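Local coordinates for putative molybdenum cofactor biosynthesis protein (Corynebacterium diphtheriae, PDB 2G2C), which probably takes part in molybdenum cofactor biosynthesis through a probable molybdopterin-binding domain, at residues A[15-19]-A[49-53]; A[59-63]-A[91-95]; A[69-73]-A[161-165]; A[88-92]-A[120-124]; A[94-99]-A[123-129]. All coordinates share one frame; numbering follows the deposited sequence. Where two conformers were deposited one is given.

Contact 1: A[15-19]-A[49-53]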
# COMPACT_ATOMS: atom_id res chain seq x y z
N ASP A 15 -7.65 -5.34 -13.07
CA ASP A 15 -7.70 -5.73 -14.47
C ASP A 15 -8.34 -4.62 -15.32
O ASP A 15 -7.76 -4.22 -16.33
CB ASP A 15 -8.44 -7.05 -14.62
CG ASP A 15 -7.61 -8.22 -14.10
OD1 ASP A 15 -6.39 -8.04 -14.00
OD2 ASP A 15 -8.17 -9.32 -13.88
N ARG A 16 -9.47 -4.09 -14.87
CA ARG A 16 -10.22 -3.10 -15.67
C ARG A 16 -9.48 -1.77 -15.78
O ARG A 16 -9.44 -1.16 -16.86
CB ARG A 16 -11.62 -2.88 -15.10
CG ARG A 16 -12.53 -4.13 -15.12
CD ARG A 16 -13.37 -4.21 -16.39
NE ARG A 16 -14.06 -2.95 -16.67
CZ ARG A 16 -14.92 -2.76 -17.66
NH1 ARG A 16 -15.23 -3.75 -18.50
NH2 ARG A 16 -15.49 -1.57 -17.82
N ILE A 17 -8.86 -1.31 -14.71
CA ILE A 17 -8.10 -0.07 -14.84
C ILE A 17 -6.88 -0.32 -15.73
O ILE A 17 -6.53 0.52 -16.56
CB ILE A 17 -7.69 0.50 -13.45
CG1 ILE A 17 -8.95 0.73 -12.60
CG2 ILE A 17 -6.88 1.80 -13.62
CD1 ILE A 17 -8.69 1.08 -11.14
N SER A 18 -6.25 -1.50 -15.59
CA SER A 18 -5.05 -1.85 -16.37
C SER A 18 -5.27 -1.77 -17.87
O SER A 18 -4.41 -1.27 -18.62
CB SER A 18 -4.53 -3.25 -15.99
OG SER A 18 -3.28 -3.50 -16.62
N THR A 19 -6.42 -2.26 -18.31
CA THR A 19 -6.77 -2.23 -19.74
C THR A 19 -7.31 -0.86 -20.18
O THR A 19 -7.29 -0.52 -21.38
CB THR A 19 -7.78 -3.32 -20.07
OG1 THR A 19 -9.00 -3.07 -19.35
CG2 THR A 19 -7.26 -4.70 -19.67
N VAL A 49 1.89 3.07 -10.62
CA VAL A 49 1.59 2.13 -11.69
C VAL A 49 0.21 1.52 -11.48
O VAL A 49 -0.36 1.59 -10.38
CB VAL A 49 2.67 0.99 -11.79
CG1 VAL A 49 4.08 1.58 -11.91
CG2 VAL A 49 2.61 0.11 -10.54
N VAL A 50 -0.33 0.95 -12.57
CA VAL A 50 -1.50 0.11 -12.52
C VAL A 50 -1.03 -1.25 -13.03
O VAL A 50 -0.35 -1.33 -14.09
CB VAL A 50 -2.63 0.63 -13.44
CG1 VAL A 50 -3.80 -0.37 -13.42
CG2 VAL A 50 -3.04 2.03 -13.01
N VAL A 51 -1.38 -2.31 -12.32
CA VAL A 51 -1.04 -3.66 -12.79
C VAL A 51 -2.31 -4.51 -12.79
O VAL A 51 -3.24 -4.26 -12.02
CB VAL A 51 0.08 -4.31 -11.86
CG1 VAL A 51 1.36 -3.48 -11.93
CG2 VAL A 51 -0.41 -4.50 -10.41
N PRO A 52 -2.35 -5.53 -13.66
CA PRO A 52 -3.42 -6.50 -13.59
C PRO A 52 -3.36 -7.25 -12.24
O PRO A 52 -2.32 -7.27 -11.55
CB PRO A 52 -3.09 -7.52 -14.70
CG PRO A 52 -2.10 -6.82 -15.58
CD PRO A 52 -1.37 -5.83 -14.73
N GLU A 53 -4.47 -7.89 -11.89
CA GLU A 53 -4.50 -8.71 -10.69
C GLU A 53 -3.55 -9.90 -10.77
O GLU A 53 -3.30 -10.42 -11.85
CB GLU A 53 -5.91 -9.24 -10.45
CG GLU A 53 -6.82 -8.11 -10.22
CD GLU A 53 -7.51 -8.17 -8.90
OE1 GLU A 53 -6.89 -8.73 -7.94
OE2 GLU A 53 -8.65 -7.64 -8.84
O HOH W 1 -9.47 -6.49 -11.14
O HOH W 2 -5.27 -10.63 -14.03
O HOH W 3 -1.24 -1.83 -16.72

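Contact 2: A[59-63]-A[91-95]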
# COMPACT_ATOMS: atom_id res chain seq x y z
N VAL A 59 3.92 -8.78 -7.00
CA VAL A 59 5.32 -8.97 -6.59
C VAL A 59 6.28 -8.14 -7.41
O VAL A 59 7.18 -7.50 -6.85
CB VAL A 59 5.77 -10.48 -6.64
CG1 VAL A 59 7.32 -10.59 -6.48
CG2 VAL A 59 5.04 -11.26 -5.58
N GLU A 60 6.12 -8.16 -8.74
CA GLU A 60 7.05 -7.41 -9.60
C GLU A 60 6.95 -5.92 -9.29
O GLU A 60 7.96 -5.23 -9.20
CB GLU A 60 6.73 -7.66 -11.06
CG GLU A 60 7.58 -6.89 -12.00
CD GLU A 60 7.21 -7.16 -13.45
OE1 GLU A 60 5.98 -7.22 -13.79
OE2 GLU A 60 8.16 -7.33 -14.24
N ALA A 61 5.72 -5.41 -9.16
CA ALA A 61 5.54 -3.99 -8.85
C ALA A 61 6.14 -3.56 -7.49
O ALA A 61 6.73 -2.48 -7.37
CB ALA A 61 4.06 -3.62 -8.94
N ILE A 62 5.95 -4.41 -6.45
CA ILE A 62 6.52 -4.07 -5.16
C ILE A 62 8.05 -4.12 -5.18
O ILE A 62 8.71 -3.21 -4.65
CB ILE A 62 5.97 -5.00 -4.06
CG1 ILE A 62 4.46 -4.75 -3.86
CG2 ILE A 62 6.70 -4.76 -2.77
CD1 ILE A 62 3.76 -5.73 -2.86
N ALA A 63 8.61 -5.20 -5.75
CA ALA A 63 10.06 -5.37 -5.78
C ALA A 63 10.68 -4.19 -6.57
O ALA A 63 11.72 -3.64 -6.18
CB ALA A 63 10.42 -6.67 -6.45
N THR A 91 2.23 -9.33 -1.07
CA THR A 91 2.81 -8.42 -0.11
C THR A 91 3.54 -9.16 1.02
O THR A 91 4.64 -8.77 1.42
CB THR A 91 1.72 -7.49 0.46
OG1 THR A 91 1.13 -6.75 -0.62
CG2 THR A 91 2.31 -6.53 1.56
N ALA A 92 2.90 -10.22 1.54
CA ALA A 92 3.44 -10.97 2.67
C ALA A 92 4.85 -11.49 2.34
O ALA A 92 5.69 -11.65 3.26
CB ALA A 92 2.54 -12.12 2.99
N SER A 93 5.10 -11.74 1.04
CA SER A 93 6.42 -12.31 0.66
C SER A 93 7.57 -11.36 0.99
O SER A 93 8.74 -11.83 1.06
CB SER A 93 6.47 -12.70 -0.82
OG SER A 93 6.54 -11.57 -1.67
N PHE A 94 7.27 -10.07 1.21
CA PHE A 94 8.27 -9.03 1.49
C PHE A 94 8.33 -8.67 2.97
O PHE A 94 9.20 -7.90 3.37
CB PHE A 94 7.94 -7.74 0.76
CG PHE A 94 7.99 -7.88 -0.73
CD1 PHE A 94 9.21 -7.71 -1.41
CD2 PHE A 94 6.85 -8.25 -1.45
CE1 PHE A 94 9.27 -7.83 -2.80
CE2 PHE A 94 6.91 -8.40 -2.87
CZ PHE A 94 8.12 -8.18 -3.53
N ILE A 95 7.34 -9.11 3.76
CA ILE A 95 7.20 -8.54 5.11
C ILE A 95 8.12 -9.20 6.10
O ILE A 95 8.19 -10.45 6.20
CB ILE A 95 5.71 -8.63 5.56
CG1 ILE A 95 4.82 -7.77 4.64
CG2 ILE A 95 5.57 -8.32 7.05
CD1 ILE A 95 5.31 -6.32 4.50

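Contact 3: A[69-73]-A[161-165]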
# COMPACT_ATOMS: atom_id res chain seq x y z
N GLY A 69 13.94 2.63 -4.32
CA GLY A 69 14.16 3.35 -3.07
C GLY A 69 12.89 3.74 -2.33
O GLY A 69 12.95 4.52 -1.36
N ALA A 70 11.72 3.27 -2.79
CA ALA A 70 10.50 3.63 -2.03
C ALA A 70 10.53 3.05 -0.62
O ALA A 70 10.88 1.88 -0.40
CB ALA A 70 9.28 3.13 -2.76
N ARG A 71 10.20 3.92 0.33
CA ARG A 71 10.08 3.49 1.73
C ARG A 71 8.62 3.42 2.21
O ARG A 71 8.36 2.96 3.30
CB ARG A 71 10.96 4.31 2.67
CG ARG A 71 12.45 4.10 2.36
CD ARG A 71 13.29 4.66 3.48
NE ARG A 71 13.06 3.97 4.75
CZ ARG A 71 13.22 4.53 5.96
NH1 ARG A 71 13.67 5.80 6.07
NH2 ARG A 71 12.94 3.81 7.05
N PHE A 72 7.69 3.87 1.37
CA PHE A 72 6.26 3.75 1.68
C PHE A 72 5.62 3.31 0.39
O PHE A 72 5.76 3.98 -0.63
CB PHE A 72 5.68 5.09 2.15
CG PHE A 72 4.19 5.04 2.35
CD1 PHE A 72 3.63 4.11 3.21
CD2 PHE A 72 3.33 5.88 1.66
CE1 PHE A 72 2.24 4.03 3.40
CE2 PHE A 72 1.92 5.79 1.85
CZ PHE A 72 1.40 4.89 2.72
N ILE A 73 4.98 2.14 0.41
CA ILE A 73 4.32 1.60 -0.75
C ILE A 73 2.90 1.34 -0.37
O ILE A 73 2.65 0.64 0.63
CB ILE A 73 4.99 0.27 -1.19
CG1 ILE A 73 6.45 0.53 -1.58
CG2 ILE A 73 4.19 -0.37 -2.33
CD1 ILE A 73 7.28 -0.73 -1.93
N PHE A 161 8.29 5.76 11.04
CA PHE A 161 9.59 6.10 10.48
C PHE A 161 10.56 6.57 11.56
O PHE A 161 11.76 6.31 11.47
CB PHE A 161 9.45 7.07 9.32
CG PHE A 161 8.94 6.39 8.08
CD1 PHE A 161 9.75 5.54 7.35
CD2 PHE A 161 7.61 6.51 7.69
CE1 PHE A 161 9.26 4.86 6.24
CE2 PHE A 161 7.12 5.82 6.57
CZ PHE A 161 7.96 5.01 5.84
N GLU A 162 10.05 7.23 12.59
CA GLU A 162 10.93 7.56 13.70
C GLU A 162 11.50 6.27 14.33
O GLU A 162 12.70 6.23 14.66
CB GLU A 162 10.22 8.39 14.77
CG GLU A 162 11.12 8.81 15.93
CD GLU A 162 10.47 9.89 16.78
OE1 GLU A 162 11.11 10.35 17.76
OE2 GLU A 162 9.31 10.27 16.46
N GLY A 163 10.65 5.25 14.52
CA GLY A 163 11.10 3.95 15.04
C GLY A 163 12.10 3.26 14.11
O GLY A 163 13.17 2.79 14.56
N LEU A 164 11.79 3.21 12.82
CA LEU A 164 12.69 2.51 11.90
C LEU A 164 14.02 3.23 11.81
O LEU A 164 15.07 2.58 11.63
CB LEU A 164 12.09 2.40 10.49
CG LEU A 164 10.82 1.55 10.36
CD1 LEU A 164 10.20 1.66 8.96
CD2 LEU A 164 11.18 0.09 10.65
N ASP A 165 13.98 4.55 11.91
CA ASP A 165 15.19 5.36 11.66
C ASP A 165 16.06 5.61 12.89
O ASP A 165 17.12 6.26 12.77
CB ASP A 165 14.81 6.69 10.98
CG ASP A 165 14.28 6.49 9.55
OD1 ASP A 165 14.11 5.33 9.11
OD2 ASP A 165 14.00 7.52 8.90

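Contact 4: A[88-92]-A[120-124]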
# COMPACT_ATOMS: atom_id res chain seq x y z
N PRO A 88 -2.53 -9.48 -0.94
CA PRO A 88 -2.01 -9.75 0.42
C PRO A 88 -0.89 -10.82 0.37
O PRO A 88 0.11 -10.69 1.10
CB PRO A 88 -3.25 -10.24 1.19
CG PRO A 88 -4.39 -9.61 0.39
CD PRO A 88 -3.96 -9.81 -1.04
N GLU A 89 -1.07 -11.87 -0.43
CA GLU A 89 -0.08 -12.95 -0.51
C GLU A 89 1.24 -12.40 -1.10
O GLU A 89 2.35 -12.65 -0.58
CB GLU A 89 -0.58 -14.12 -1.38
CG GLU A 89 -1.76 -14.93 -0.76
CD GLU A 89 -3.17 -14.28 -0.91
OE1 GLU A 89 -3.33 -13.10 -1.31
OE2 GLU A 89 -4.15 -15.02 -0.63
N ALA A 90 1.11 -11.64 -2.19
CA ALA A 90 2.30 -11.04 -2.81
C ALA A 90 3.01 -10.13 -1.78
O ALA A 90 4.25 -10.13 -1.63
CB ALA A 90 1.90 -10.24 -4.09
N THR A 91 2.23 -9.33 -1.07
CA THR A 91 2.81 -8.42 -0.11
C THR A 91 3.54 -9.16 1.02
O THR A 91 4.64 -8.77 1.42
CB THR A 91 1.72 -7.49 0.46
OG1 THR A 91 1.13 -6.75 -0.62
CG2 THR A 91 2.31 -6.53 1.56
N ALA A 92 2.90 -10.22 1.54
CA ALA A 92 3.44 -10.97 2.67
C ALA A 92 4.85 -11.49 2.34
O ALA A 92 5.69 -11.65 3.26
CB ALA A 92 2.54 -12.12 2.99
N SER A 120 -11.85 -7.76 3.01
CA SER A 120 -10.46 -7.34 2.75
C SER A 120 -9.44 -8.09 3.63
O SER A 120 -9.51 -8.15 4.88
CB SER A 120 -10.24 -5.82 2.83
OG SER A 120 -8.84 -5.49 2.65
N ARG A 121 -8.49 -8.65 2.93
CA ARG A 121 -7.46 -9.43 3.55
C ARG A 121 -6.18 -8.60 3.49
O ARG A 121 -5.10 -9.14 3.69
CB ARG A 121 -7.32 -10.69 2.77
CG ARG A 121 -8.64 -11.45 2.71
CD ARG A 121 -8.44 -12.79 2.02
NE ARG A 121 -7.93 -12.57 0.67
CZ ARG A 121 -6.69 -12.89 0.27
NH1 ARG A 121 -5.82 -13.41 1.14
NH2 ARG A 121 -6.34 -12.64 -0.99
N GLY A 122 -6.30 -7.30 3.21
CA GLY A 122 -5.11 -6.46 3.03
C GLY A 122 -4.27 -6.43 4.28
O GLY A 122 -4.82 -6.37 5.39
N ILE A 123 -2.93 -6.50 4.10
CA ILE A 123 -2.04 -6.45 5.26
C ILE A 123 -1.26 -5.14 5.34
O ILE A 123 -1.23 -4.35 4.38
CB ILE A 123 -1.11 -7.71 5.35
CG1 ILE A 123 -0.21 -7.76 4.13
CG2 ILE A 123 -1.98 -8.96 5.51
CD1 ILE A 123 0.88 -8.84 4.26
N VAL A 124 -0.62 -4.93 6.49
CA VAL A 124 0.28 -3.80 6.72
C VAL A 124 1.53 -4.36 7.36
O VAL A 124 1.44 -5.17 8.28
CB VAL A 124 -0.30 -2.74 7.71
CG1 VAL A 124 0.67 -1.58 7.91
CG2 VAL A 124 -1.66 -2.22 7.15

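Contact 5: A[94-99]-A[123-129]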
# COMPACT_ATOMS: atom_id res chain seq x y z
N PHE A 94 7.27 -10.07 1.21
CA PHE A 94 8.27 -9.03 1.49
C PHE A 94 8.33 -8.67 2.97
O PHE A 94 9.20 -7.90 3.37
CB PHE A 94 7.94 -7.74 0.76
CG PHE A 94 7.99 -7.88 -0.73
CD1 PHE A 94 9.21 -7.71 -1.41
CD2 PHE A 94 6.85 -8.25 -1.45
CE1 PHE A 94 9.27 -7.83 -2.80
CE2 PHE A 94 6.91 -8.40 -2.87
CZ PHE A 94 8.12 -8.18 -3.53
N ILE A 95 7.34 -9.11 3.76
CA ILE A 95 7.20 -8.54 5.11
C ILE A 95 8.12 -9.20 6.10
O ILE A 95 8.19 -10.45 6.20
CB ILE A 95 5.71 -8.63 5.56
CG1 ILE A 95 4.82 -7.77 4.64
CG2 ILE A 95 5.57 -8.32 7.05
CD1 ILE A 95 5.31 -6.32 4.50
N HIS A 96 8.81 -8.34 6.85
CA HIS A 96 9.66 -8.75 7.95
C HIS A 96 8.84 -8.80 9.24
O HIS A 96 8.93 -9.76 10.01
CB HIS A 96 10.83 -7.74 8.08
CG HIS A 96 11.75 -7.99 9.24
ND1 HIS A 96 11.38 -7.78 10.55
CD2 HIS A 96 13.07 -8.32 9.27
CE1 HIS A 96 12.40 -8.06 11.35
NE2 HIS A 96 13.44 -8.40 10.60
N THR A 97 8.08 -7.72 9.48
CA THR A 97 7.25 -7.61 10.68
C THR A 97 5.90 -7.03 10.29
O THR A 97 5.83 -5.98 9.64
CB THR A 97 7.90 -6.64 11.71
OG1 THR A 97 9.20 -7.13 12.10
CG2 THR A 97 7.02 -6.42 12.95
N ARG A 98 4.85 -7.75 10.65
CA ARG A 98 3.49 -7.30 10.38
C ARG A 98 3.06 -6.28 11.42
O ARG A 98 3.58 -6.25 12.56
CB ARG A 98 2.54 -8.49 10.44
CG ARG A 98 2.63 -9.37 9.25
CD ARG A 98 1.70 -8.86 8.13
NE ARG A 98 0.29 -8.97 8.51
CZ ARG A 98 -0.42 -10.09 8.52
NH1 ARG A 98 0.14 -11.27 8.17
NH2 ARG A 98 -1.70 -10.06 8.87
N CYS A 99 2.14 -5.40 11.02
CA CYS A 99 1.54 -4.44 11.95
C CYS A 99 0.07 -4.79 12.10
O CYS A 99 -0.81 -4.09 11.57
CB CYS A 99 1.70 -3.01 11.42
SG CYS A 99 3.40 -2.50 11.18
N ILE A 123 -2.93 -6.50 4.10
CA ILE A 123 -2.04 -6.45 5.26
C ILE A 123 -1.26 -5.14 5.34
O ILE A 123 -1.23 -4.35 4.38
CB ILE A 123 -1.11 -7.71 5.35
CG1 ILE A 123 -0.21 -7.76 4.13
CG2 ILE A 123 -1.98 -8.96 5.51
CD1 ILE A 123 0.88 -8.84 4.26
N VAL A 124 -0.62 -4.93 6.49
CA VAL A 124 0.28 -3.80 6.72
C VAL A 124 1.53 -4.36 7.36
O VAL A 124 1.44 -5.17 8.28
CB VAL A 124 -0.30 -2.74 7.71
CG1 VAL A 124 0.67 -1.58 7.91
CG2 VAL A 124 -1.66 -2.22 7.15
N GLY A 125 2.69 -3.93 6.89
CA GLY A 125 3.91 -4.43 7.55
C GLY A 125 5.12 -3.69 7.09
O GLY A 125 5.03 -2.88 6.14
N VAL A 126 6.27 -4.00 7.71
CA VAL A 126 7.53 -3.37 7.25
C VAL A 126 8.49 -4.42 6.72
O VAL A 126 8.39 -5.59 7.09
CB VAL A 126 8.23 -2.56 8.39
CG1 VAL A 126 7.40 -1.38 8.84
CG2 VAL A 126 8.52 -3.43 9.61
N THR A 127 9.42 -3.99 5.85
CA THR A 127 10.31 -4.94 5.17
C THR A 127 11.61 -5.17 5.91
O THR A 127 12.44 -5.97 5.49
CB THR A 127 10.68 -4.48 3.76
OG1 THR A 127 11.40 -3.25 3.88
CG2 THR A 127 9.41 -4.35 2.88
N GLY A 128 11.77 -4.52 7.05
CA GLY A 128 13.00 -4.60 7.86
C GLY A 128 12.81 -3.77 9.09
O GLY A 128 11.70 -3.26 9.35
N ARG A 129 13.90 -3.56 9.82
CA ARG A 129 13.81 -2.84 11.08
C ARG A 129 14.69 -1.61 11.23
O ARG A 129 14.81 -1.04 12.31
CB ARG A 129 13.81 -3.80 12.29
CG ARG A 129 12.65 -4.83 12.23
CD ARG A 129 11.27 -4.20 12.54
NE ARG A 129 11.18 -3.89 13.98
CZ ARG A 129 10.88 -4.77 14.94
NH1 ARG A 129 10.54 -6.03 14.61
NH2 ARG A 129 10.91 -4.40 16.23

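Contact 1: A[15-19]-A[49-53]
With CG lying beside its own backbone N (chi1 -72°), Asp15 carries its carboxylate across to the chain leaving strand 42-51, while Ser18, its OG anti to the backbone N (chi1 -172°), brings its hydroxyl over the ring of Pro52. Asp15 OD1 accepts the backbone N-H of Glu53 at 2.9 Å. The donor approaches from above the carboxylate plane, 40° out of it, and the same oxygen packs against CA and CB of Pro52. Water 2 also donates to Asp15 OD1 and bridges it to Glu53 O, giving this oxygen two donors; Asp15 OD2 is taken up by a salt bridge to Lys84. Water 1 completes the link by accepting from Asp15 N and donating to Glu53 OE2 at 2.7 Å. The side chains of Asp15 and Glu53 cross at about a right angle, with Asp15 OD2 and Glu53 OE2 5.3 Å apart and a lysine beside one of the two acids, which probably eases their mutual repulsion.

The helix 15-19 follows strand 5-13 and packs against the end of the neighbouring parallel strand 42-51, an outermost strand of the sheet, so the contact lies at the C-terminal ends of two adjacent strands of an alpha/beta fold. Its apolar part is built on Val50, whose side chain points toward the helix: CG1 reaches Ser18 N at 3.5 Å and Ile17 CG2 at 3.8 Å. Ser18 OG lies 3.6 Å from Pro52 CD and is joined to Val50 O through water 3, which is 2.6 Å from Ser18 OG.

Contact 2: A[59-63]-A[91-95]
Helix 55-67 and the end of helix 87-92 are brought together by an aromatic side chain, Phe94, which belongs to the type I beta turn running from Ala92 to Ile95 and points toward helix 55-67. Ile62 provides the main partner. Its CG2 branch, anti to the backbone N, sits almost over the centre of the Phe94 ring, 3.6 Å from the centroid and only 10° off the ring normal, a CH-pi contact over one face. The far end of the ring, CZ, meets the helix backbone: Val59 O lies at its edge, 3.5 Å from Phe94 CZ. Val59 CG1 and Ala63 CB flank the same end, at 3.9 Å from Phe94 CZ and 4.0 Å from Phe94 CE1. These two helices both cover one face of the mixed sheet, where Ile62 also meets Ile11 and Ile136, as in the layered alpha/beta fold of this family. The other branch of Ile62 extends straight (chi2 175°) to place CD1 3.6 Å from Thr91 OG1. That hydroxyl is hydrogen-bonded to Thr87 O, one turn back in its own helix, and to Asn138 ND2.

Contact 3: A[69-73]-A[161-165]
Arg71 meets Phe161 and Asp165 just after Gly69, which closes helix 55-67 in a Schellman motif with positive phi, and Ala70, which leads the chain toward the sheet. Arg71 carries most of the contact. Its CG lies beside the backbone N, and a bend at chi3 (63°) turns the guanidinium so that it meets the carboxylate of Asp165 nearly in plane with it, the two planes 30° apart. In this salt bridge Arg71 NH2 donates to Asp165 OD1 at 2.8 Å, on the syn lone pair of that oxygen. Arg71 NH1 adds two weak bonds, to Asp165 OD1 at 3.1 Å and to Asp165 OD2 at 3.3 Å, so OD1 is shared by both nitrogens. Phe161 comes to one face of the guanidinium from a ring turned almost perpendicular to it (88°), its CD1 3.6 Å from Arg71 NH2 and displaced toward the rim. Leu164 CB lies at the guanidinium edge, 3.8 Å from Arg71 NH2. The backbone of Arg71 takes part as well: its O faces the edge of the Phe161 ring, 3.3 Å from CZ.

The contact joins the start of strand 72-76, a central strand of the sheet, to helix 157-165 at the C-terminal end of the chain. Arg71 NE is hydrogen-bonded to Ala133 O, which holds the guanidinium between that carbonyl and the acid.

Phe72, the first residue of the strand, adds an apolar touch where its CB lies 4.3 Å from Phe161 CZ; its ring heads away, toward Ile6 and Leu135.

Contact 4: A[88-92]-A[120-124]
Glu89 and Arg121 form a two-point salt bridge, the guanidinium presenting NH1 and NH2 end-on, one to each carboxylate oxygen. Arg121 NH2 donates to Glu89 OE1 at 3.1 Å in a fairly straight bond along the syn lone pair, in the guanidinium plane. Arg121 NH1 reaches Glu89 OE2 at 2.9 Å, but from 48° above the carboxylate plane, in keeping with the 57° between the two flat groups. Pro88 lies over one face of the guanidinium with CG, and its CB packs on Arg121 O at 3.3 Å. Further along helix 87-92, Ile123 slides past Thr91 in the opposite direction, with CG1 3.8 Å from Thr91 CG2. Ile123 CD1 lies 3.7 Å from Ala92 N; CG1 takes the position between N and the carbonyl carbon (chi1 63°), carrying this tip to the helix.

Behind this shell, Arg121 NE is held by Gly80 O and Ile123 N by Asn138 OD1, while Ser120 OG accepts from Gly122 N in an ST turn that shapes the loop before strand 124-126. Since NE is engaged by a carbonyl as well, the arginine is fixed at several nitrogens, and its positive charge probably favours the ionised form of Glu89.

Contact 5: A[94-99]-A[123-129]
Arg98 crosses Ile123 at about a right angle, and its chain can be followed outward. CB lies near Val124 O. The bend at chi2 (-86°) brings CD to 3.7 Å from Val124 O; a second at chi3 (-66°) then lays NE and CZ over Ile123 CB. The guanidinium turns one face to Ile123 CG2, 3.5 Å from Arg98 NH2, while NE makes a salt bridge with Glu103. Beside it, the two backbones pair as antiparallel strands: Thr97 and Val126 form a hydrogen-bonded pair, Arg98 and Gly125 a non-hydrogen-bonded one. Val126 O takes two donors, His96 N at 2.8 Å and Thr97 N at 3.2 Å, which makes a classic beta bulge. In return Val126 N donates to Thr97 O at 2.8 Å, and Cys99 N to Val124 O. Gly125 brings its CA close to Thr97 O, at 3.2 Å, where the two backbones are drawn close together. At the other end, in one of two conformers of Arg129 and so only tentatively, Arg129 NH1 donates to Thr97 OG1 at 3.1 Å and Arg129 CG meets His96 CE1 at 3.4 Å. Strand 97-98 is an outermost strand of the mixed sheet, with 124-126 between it and 135-139; Cys99 is the N-cap residue of helix 100-109, and Phe94 reaches over to helix 55-67.

Overall arrangement
All five contacts belong to one chain built round a mixed sheet in which the outermost strands are 42-51 and 97-98. Contact 1 includes the end of one of these and contact 5 lies at the other, their centres about 25 Å apart on opposite sides of the chain's centre. Contacts 2, 4 and 5 cluster, with centres 9 to 10 Å apart: contacts 2 and 4 share helix 87-92, contacts 2 and 5 share Phe94 and Ile95, and contacts 4 and 5 share Ile123 and Val124. Contact 1 closes before the others open. Contact 3 spans the longest stretch, joining strand 72-76 to the C-terminal helix and so tying that helix to the central sheet.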